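Local atomic coordinates of inositol-3-phosphate synthase (Caenorhabditis elegans, PDB entry 1VKO), a protein that is a four-chain synthase that binds nicotinamide-adenine-dinucleotide at the C-terminal end of a Rossmann-type parallel sheet. Residues A[155-160]-A[192-197]; A[79-84]-A[244-249]. All coordinates share one frame; numbering follows the deposited sequence.

Interaction 1 (A[155-160]-A[192-197]). With NAD (nicotinamide-adenine-dinucleotide), chain G.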
loop_
_atom_site.group_PDB
_atom_site.type_symbol
_atom_site.label_atom_id
_atom_site.label_comp_id
_atom_site.label_asym_id
_atom_site.label_seq_id
_atom_site.Cartn_x
_atom_site.Cartn_y
_atom_site.Cartn_z
ATOM N N ILE A 155 24.115 -2.064 -34.262
ATOM C CA ILE A 155 25.520 -1.942 -33.884
ATOM C C ILE A 155 25.663 -0.739 -32.967
ATOM O O ILE A 155 25.291 0.376 -33.349
ATOM C CB ILE A 155 26.397 -1.690 -35.147
ATOM C CG1 ILE A 155 26.474 -2.927 -36.061
ATOM C CG2 ILE A 155 27.786 -1.275 -34.731
ATOM C CD1 ILE A 155 25.535 -2.891 -37.281
ATOM N N ILE A 156 26.264 -0.919 -31.798
ATOM C CA ILE A 156 26.276 0.139 -30.800
ATOM C C ILE A 156 27.654 0.602 -30.302
ATOM O O ILE A 156 28.434 -0.181 -29.812
ATOM C CB ILE A 156 25.422 -0.279 -29.600
ATOM C CG1 ILE A 156 23.974 -0.540 -30.011
ATOM C CG2 ILE A 156 25.561 0.742 -28.464
ATOM C CD1 ILE A 156 23.050 -0.890 -28.818
ATOM N N SER A 157 27.930 1.892 -30.409
ATOM C CA SER A 157 29.035 2.505 -29.706
ATOM C C SER A 157 28.500 3.735 -28.916
ATOM O O SER A 157 27.281 3.865 -28.700
ATOM C CB SER A 157 30.082 2.950 -30.715
ATOM O OG SER A 157 31.226 3.437 -30.040
ATOM N N GLY A 158 29.409 4.606 -28.494
ATOM C CA GLY A 158 29.070 5.861 -27.917
ATOM C C GLY A 158 30.127 6.411 -26.995
ATOM O O GLY A 158 31.290 6.014 -27.064
ATOM N N TRP A 159 29.706 7.333 -26.119
ATOM C CA TRP A 159 30.649 8.104 -25.319
ATOM C C TRP A 159 30.365 8.089 -23.827
ATOM O O TRP A 159 29.219 7.986 -23.403
ATOM C CB TRP A 159 30.626 9.539 -25.750
ATOM C CG TRP A 159 30.853 9.798 -27.205
ATOM C CD1 TRP A 159 32.041 10.117 -27.812
ATOM C CD2 TRP A 159 29.854 9.838 -28.225
ATOM N NE1 TRP A 159 31.833 10.317 -29.156
ATOM C CE2 TRP A 159 30.505 10.149 -29.437
ATOM C CE3 TRP A 159 28.469 9.604 -28.246
ATOM C CZ2 TRP A 159 29.812 10.265 -30.654
ATOM C CZ3 TRP A 159 27.783 9.752 -29.430
ATOM C CH2 TRP A 159 28.459 10.067 -30.629
ATOM N N ASP A 160 31.406 8.238 -23.030
ATOM C CA ASP A 160 31.193 8.393 -21.620
ATOM C C ASP A 160 32.316 9.145 -20.970
ATOM O O ASP A 160 33.464 8.859 -21.257
ATOM C CB ASP A 160 31.019 7.050 -20.939
ATOM C CG ASP A 160 30.090 7.135 -19.714
ATOM O OD1 ASP A 160 30.371 7.911 -18.801
ATOM O OD2 ASP A 160 29.046 6.477 -19.600
ATOM N N VAL A 192 35.258 0.066 -24.303
ATOM C CA VAL A 192 35.553 1.235 -23.495
ATOM C C VAL A 192 35.004 2.424 -24.271
ATOM O O VAL A 192 35.402 2.634 -25.417
ATOM C CB VAL A 192 37.062 1.401 -23.276
ATOM C CG1 VAL A 192 37.351 2.751 -22.615
ATOM C CG2 VAL A 192 37.597 0.265 -22.398
ATOM N N PRO A 193 34.086 3.187 -23.673
ATOM C CA PRO A 193 33.454 4.310 -24.375
ATOM C C PRO A 193 34.452 5.378 -24.774
ATOM O O PRO A 193 35.452 5.567 -24.088
ATOM C CB PRO A 193 32.515 4.885 -23.318
ATOM C CG PRO A 193 32.254 3.745 -22.386
ATOM C CD PRO A 193 33.563 3.040 -22.294
ATOM N N LEU A 194 34.171 6.061 -25.882
ATOM C CA LEU A 194 34.950 7.229 -26.312
ATOM C C LEU A 194 34.861 8.355 -25.266
ATOM O O LEU A 194 33.925 8.410 -24.496
ATOM C CB LEU A 194 34.484 7.703 -27.704
ATOM C CG LEU A 194 34.360 6.631 -28.810
ATOM C CD1 LEU A 194 33.675 7.179 -30.030
ATOM C CD2 LEU A 194 35.695 6.079 -29.191
ATOM N N PRO A 195 35.872 9.207 -25.179
ATOM C CA PRO A 195 35.786 10.368 -24.286
ATOM C C PRO A 195 34.733 11.353 -24.735
ATOM O O PRO A 195 34.420 11.427 -25.924
ATOM C CB PRO A 195 37.195 10.976 -24.333
ATOM C CG PRO A 195 37.853 10.385 -25.502
ATOM C CD PRO A 195 37.184 9.086 -25.841
ATOM N N SER A 196 34.120 12.042 -23.780
ATOM C CA SER A 196 33.015 12.928 -24.103
ATOM C C SER A 196 33.301 14.360 -23.723
ATOM O O SER A 196 34.345 14.678 -23.161
ATOM C CB SER A 196 31.730 12.482 -23.390
ATOM O OG SER A 196 30.607 12.784 -24.199
ATOM N N ILE A 197 32.326 15.214 -24.011
ATOM C CA ILE A 197 32.343 16.616 -23.638
ATOM C C ILE A 197 31.908 16.601 -22.192
ATOM O O ILE A 197 30.933 15.940 -21.865
ATOM C CB ILE A 197 31.313 17.350 -24.503
ATOM C CG1 ILE A 197 31.650 17.170 -25.969
ATOM C CG2 ILE A 197 31.231 18.837 -24.175
ATOM C CD1 ILE A 197 30.557 17.659 -26.877
HETATM P PA NAD G . 23.608 6.540 -15.070
HETATM O O1A NAD G . 24.318 7.420 -14.158
HETATM O O2A NAD G . 23.831 5.146 -14.650
HETATM O O5B NAD G . 24.125 6.862 -16.535
HETATM C C5B NAD G . 24.703 8.100 -16.824
HETATM C C4B NAD G . 26.024 7.832 -17.521
HETATM O O4B NAD G . 26.299 8.918 -18.378
HETATM C C3B NAD G . 27.173 7.740 -16.558
HETATM O O3B NAD G . 28.024 6.756 -17.125
HETATM C C2B NAD G . 27.913 9.042 -16.669
HETATM O O2B NAD G . 29.291 8.676 -16.691
HETATM C C1B NAD G . 27.530 9.505 -18.071
HETATM N N9A NAD G . 27.578 10.950 -18.413
HETATM C C8A NAD G . 27.265 12.044 -17.664
HETATM N N7A NAD G . 27.494 13.148 -18.410
HETATM C C5A NAD G . 27.952 12.808 -19.629
HETATM C C6A NAD G . 28.375 13.535 -20.756
HETATM N N6A NAD G . 28.435 14.877 -20.794
HETATM N N1A NAD G . 28.825 12.845 -21.852
HETATM C C2A NAD G . 28.891 11.482 -21.841
HETATM N N3A NAD G . 28.517 10.803 -20.726
HETATM C C4A NAD G . 28.041 11.430 -19.630
HETATM O O3 NAD G . 22.029 6.896 -15.155
HETATM P PN NAD G . 21.041 5.954 -15.975
HETATM O O1N NAD G . 21.858 5.252 -17.000
HETATM O O2N NAD G . 20.279 5.166 -15.004
HETATM O O5D NAD G . 20.098 6.948 -16.843
HETATM C C5D NAD G . 20.655 8.016 -17.590
HETATM C C4D NAD G . 19.664 9.150 -17.911
HETATM O O4D NAD G . 18.453 8.622 -18.396
HETATM C C3D NAD G . 19.305 10.030 -16.708
HETATM O O3D NAD G . 19.247 11.364 -17.132
HETATM C C2D NAD G . 17.875 9.652 -16.415
HETATM O O2D NAD G . 17.071 10.688 -15.873
HETATM C C1D NAD G . 17.379 9.309 -17.792
HETATM N N1N NAD G . 16.155 8.543 -17.587
HETATM C C2N NAD G . 16.203 7.348 -16.939
HETATM C C3N NAD G . 15.030 6.658 -16.732
HETATM C C7N NAD G . 15.176 5.225 -16.381
HETATM O O7N NAD G . 16.507 4.783 -16.191
HETATM N N7N NAD G . 14.094 4.443 -16.286
HETATM C C4N NAD G . 13.798 7.159 -17.195
HETATM C C5N NAD G . 13.770 8.380 -17.832
HETATM C C6N NAD G . 14.970 9.083 -18.021
#
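W159 and L194 meet in a single backbone bridge, formed where the second strand of a Rossmann-type sheet, 154-159, ends beside the irregular segment 192-197. Two hydrogen bonds flank W159: L194 N donates to G158 O (3.1 Å), and D160 N donates almost straight, at 167°, to L194 O (2.9 Å). The indole crosses L194 obliquely. With chi1 at -54°, W159 CG stands anti to the carbonyl carbon, and CD1 touches L194 CB at 3.4 Å. P195 O lies at the ring edge, near its plane, 3.3 Å from W159 CD1. One residue on, D160 CB rests against P193 CB (3.5 Å), while its carboxylate faces the other way, to the NAD. There it receives both hydroxyls of the adenine ribose, O2B by a very short bond to OD1 and O3B at 2.7 Å from OD2. An acidic residue just after the second strand, holding this ribose, is the classic mark of NAD-binding Rossmann domains. The carboxylate is positioned in turn by backbone N-H groups, G85 N bonding to OD2 and S162 N to OD1, which would help stabilise its negative charge. Segment 192-197 reads the adenine through I197 O, which accepts a weak bond from N6A. Outside the two segments, F285 packs edge-to-face with the W159 indole, and D230 OD2 takes the hydrogen bond of W159 NE1. N213 ND2 bonds to both D160 O and P193 O, tying the two segments together from outside. On the adenine, S196 OG donates to N1A at 2.9 Å.

Interaction 2 (A[79-84]-A[244-249]). With NAD (nicotinamide-adenine-dinucleotide), chain G.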
loop_
_atom_site.group_PDB
_atom_site.type_symbol
_atom_site.label_atom_id
_atom_site.label_comp_id
_atom_site.label_asym_id
_atom_site.label_seq_id
_atom_site.Cartn_x
_atom_site.Cartn_y
_atom_site.Cartn_z
ATOM N N LEU A 79 23.861 2.647 -33.626
ATOM C CA LEU A 79 23.352 3.500 -32.529
ATOM C C LEU A 79 24.476 3.949 -31.621
ATOM O O LEU A 79 25.267 3.116 -31.108
ATOM C CB LEU A 79 22.224 2.795 -31.705
ATOM C CG LEU A 79 21.634 3.498 -30.453
ATOM C CD1 LEU A 79 20.899 4.770 -30.836
ATOM C CD2 LEU A 79 20.681 2.601 -29.700
ATOM N N LEU A 80 24.524 5.264 -31.413
ATOM C CA LEU A 80 25.530 5.871 -30.568
ATOM C C LEU A 80 24.925 6.462 -29.312
ATOM O O LEU A 80 24.133 7.429 -29.377
ATOM C CB LEU A 80 26.264 6.999 -31.318
ATOM C CG LEU A 80 27.150 6.671 -32.499
ATOM C CD1 LEU A 80 27.237 7.879 -33.442
ATOM C CD2 LEU A 80 28.510 6.253 -32.005
ATOM N N LEU A 81 25.329 5.949 -28.152
ATOM C CA LEU A 81 24.689 6.439 -26.921
ATOM C C LEU A 81 25.591 7.365 -26.195
ATOM O O LEU A 81 26.778 7.075 -25.999
ATOM C CB LEU A 81 24.264 5.284 -26.011
ATOM C CG LEU A 81 23.406 4.178 -26.650
ATOM C CD1 LEU A 81 23.069 3.039 -25.709
ATOM C CD2 LEU A 81 22.128 4.769 -27.193
ATOM N N VAL A 82 25.043 8.483 -25.783
ATOM C CA VAL A 82 25.764 9.337 -24.851
ATOM C C VAL A 82 25.421 8.870 -23.463
ATOM O O VAL A 82 24.234 8.705 -23.110
ATOM C CB VAL A 82 25.455 10.813 -25.053
ATOM C CG1 VAL A 82 26.475 11.659 -24.307
ATOM C CG2 VAL A 82 25.453 11.140 -26.557
ATOM N N GLY A 83 26.462 8.625 -22.680
ATOM C CA GLY A 83 26.304 7.904 -21.428
ATOM C C GLY A 83 26.338 6.402 -21.706
ATOM O O GLY A 83 25.587 5.650 -21.124
ATOM N N LEU A 84 27.205 5.958 -22.604
ATOM C CA LEU A 84 27.273 4.529 -22.994
ATOM C C LEU A 84 27.610 3.628 -21.829
ATOM O O LEU A 84 27.211 2.460 -21.817
ATOM C CB LEU A 84 28.290 4.296 -24.114
ATOM C CG LEU A 84 28.589 2.849 -24.562
ATOM C CD1 LEU A 84 27.397 2.226 -25.309
ATOM C CD2 LEU A 84 29.843 2.735 -25.451
ATOM N N ILE A 244 21.892 6.686 -35.614
ATOM C CA ILE A 244 21.060 7.337 -34.619
ATOM C C ILE A 244 21.941 7.618 -33.411
ATOM O O ILE A 244 22.706 6.742 -32.970
ATOM C CB ILE A 244 19.857 6.455 -34.208
ATOM C CG1 ILE A 244 18.990 6.140 -35.402
ATOM C CG2 ILE A 244 18.992 7.154 -33.091
ATOM C CD1 ILE A 244 18.295 4.747 -35.287
ATOM N N VAL A 245 21.851 8.855 -32.916
ATOM C CA VAL A 245 22.500 9.255 -31.697
ATOM C C VAL A 245 21.446 9.460 -30.610
ATOM O O VAL A 245 20.381 10.063 -30.844
ATOM C CB VAL A 245 23.274 10.542 -31.889
ATOM C CG1 VAL A 245 23.671 11.168 -30.475
ATOM C CG2 VAL A 245 24.475 10.276 -32.782
ATOM N N LEU A 246 21.734 8.958 -29.416
ATOM C CA LEU A 246 20.732 8.979 -28.356
ATOM C C LEU A 246 21.366 9.305 -27.017
ATOM O O LEU A 246 22.366 8.679 -26.605
ATOM C CB LEU A 246 19.976 7.635 -28.304
ATOM C CG LEU A 246 18.822 7.481 -27.320
ATOM C CD1 LEU A 246 17.688 6.547 -27.874
ATOM C CD2 LEU A 246 19.359 6.993 -25.962
ATOM N N TRP A 247 20.777 10.296 -26.350
ATOM C CA TRP A 247 21.234 10.745 -25.065
ATOM C C TRP A 247 20.604 9.940 -23.915
ATOM O O TRP A 247 19.375 10.001 -23.652
ATOM C CB TRP A 247 20.907 12.236 -24.899
ATOM C CG TRP A 247 21.400 12.778 -23.599
ATOM C CD1 TRP A 247 20.835 12.599 -22.359
ATOM C CD2 TRP A 247 22.581 13.561 -23.392
ATOM N NE1 TRP A 247 21.596 13.224 -21.400
ATOM C CE2 TRP A 247 22.674 13.822 -22.000
ATOM C CE3 TRP A 247 23.590 14.065 -24.243
ATOM C CZ2 TRP A 247 23.714 14.585 -21.445
ATOM C CZ3 TRP A 247 24.639 14.772 -23.688
ATOM C CH2 TRP A 247 24.679 15.050 -22.297
ATOM N N THR A 248 21.465 9.230 -23.211
ATOM C CA THR A 248 21.102 8.511 -22.012
ATOM C C THR A 248 22.231 8.675 -20.976
ATOM O O THR A 248 22.551 7.750 -20.217
ATOM C CB THR A 248 20.783 7.006 -22.311
ATOM O OG1 THR A 248 20.473 6.340 -21.084
ATOM C CG2 THR A 248 22.012 6.204 -22.865
ATOM N N ALA A 249 22.834 9.866 -20.972
ATOM C CA ALA A 249 23.742 10.318 -19.916
ATOM C C ALA A 249 22.996 11.141 -18.830
ATOM O O ALA A 249 21.800 11.290 -18.879
ATOM C CB ALA A 249 24.867 11.154 -20.543
HETATM P PA NAD G . 23.608 6.540 -15.070
HETATM O O1A NAD G . 24.318 7.420 -14.158
HETATM O O2A NAD G . 23.831 5.146 -14.650
HETATM O O5B NAD G . 24.125 6.862 -16.535
HETATM C C5B NAD G . 24.703 8.100 -16.824
HETATM C C4B NAD G . 26.024 7.832 -17.521
HETATM O O4B NAD G . 26.299 8.918 -18.378
HETATM C C3B NAD G . 27.173 7.740 -16.558
HETATM O O3B NAD G . 28.024 6.756 -17.125
HETATM C C2B NAD G . 27.913 9.042 -16.669
HETATM O O2B NAD G . 29.291 8.676 -16.691
HETATM C C1B NAD G . 27.530 9.505 -18.071
HETATM N N9A NAD G . 27.578 10.950 -18.413
HETATM C C8A NAD G . 27.265 12.044 -17.664
HETATM N N7A NAD G . 27.494 13.148 -18.410
HETATM C C5A NAD G . 27.952 12.808 -19.629
HETATM C C6A NAD G . 28.375 13.535 -20.756
HETATM N N6A NAD G . 28.435 14.877 -20.794
HETATM N N1A NAD G . 28.825 12.845 -21.852
HETATM C C2A NAD G . 28.891 11.482 -21.841
HETATM N N3A NAD G . 28.517 10.803 -20.726
HETATM C C4A NAD G . 28.041 11.430 -19.630
HETATM O O3 NAD G . 22.029 6.896 -15.155
HETATM P PN NAD G . 21.041 5.954 -15.975
HETATM O O1N NAD G . 21.858 5.252 -17.000
HETATM O O2N NAD G . 20.279 5.166 -15.004
HETATM O O5D NAD G . 20.098 6.948 -16.843
HETATM C C5D NAD G . 20.655 8.016 -17.590
HETATM C C4D NAD G . 19.664 9.150 -17.911
HETATM O O4D NAD G . 18.453 8.622 -18.396
HETATM C C3D NAD G . 19.305 10.030 -16.708
HETATM O O3D NAD G . 19.247 11.364 -17.132
HETATM C C2D NAD G . 17.875 9.652 -16.415
HETATM O O2D NAD G . 17.071 10.688 -15.873
HETATM C C1D NAD G . 17.379 9.309 -17.792
HETATM N N1N NAD G . 16.155 8.543 -17.587
HETATM C C2N NAD G . 16.203 7.348 -16.939
HETATM C C3N NAD G . 15.030 6.658 -16.732
HETATM C C7N NAD G . 15.176 5.225 -16.381
HETATM O O7N NAD G . 16.507 4.783 -16.191
HETATM N N7N NAD G . 14.094 4.443 -16.286
HETATM C C4N NAD G . 13.798 7.159 -17.195
HETATM C C5N NAD G . 13.770 8.380 -17.832
HETATM C C6N NAD G . 14.970 9.083 -18.021
HETATM O O HOH W 1 23.576 5.275 -19.506
#
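L80 N donates to I244 O, and L80 O accepts from L246 N, each at 2.8 Å and close to straight. V82 continues the pattern, its N bonding to L246 O with the donor tilted 23° from the carbonyl plane, and its O accepting from T248 N. Beyond the last of these, a water lies within hydrogen-bonding distance of both G83 O and T248 O, and A249 O accepts a bond from NAD O3D (3.1 Å). Strands 79-82 and 244-247 run parallel, 21° apart, as the first and third strands of the Rossmann sheet. G83 opens the glycine-rich turn that leads into helix 87-100; its CA comes within 3.2 Å of NAD O4B, and its backbone angles together with the closeness of A249 suit a residue without a side chain. On one face of the sheet L79, L81, I244 and L246 pack, L81 and L246 lying side by side with L81 CD2 3.8 Å from L246 CB. On the other face L80 CD1 meets V245 CG2, and V82 CG1 reaches W247 CZ3 at 3.7 Å. V82 CG1, anti to its backbone N (chi1 -166°), also touches adenine C2A, while A249 CB sits over one face of the W247 ring, offset toward the rim, and approaches NAD C4A at 3.3 Å.

In the fold
The two interactions lie side by side on one parallel sheet, their centres 8 Å apart. Strand 77-82 runs between 154-159 and 242-247, and it is joined to the former by probable backbone bonds such as I155 O to L79 N. Along the chain interaction 1 is nested within the loop closed by interaction 2: strand 77-82 comes first, then 154-159, segment 192-197 and, after helix 220-238, strand 242-247. F285 of helix 281-291 touches W159, S196, V82 and W247, so one helix packs on both contacts. Both end at the NAD, where 155-160 and 192-197 hold the adenosine end, and 79-84 and 244-249 continue from adenine to the second ribose.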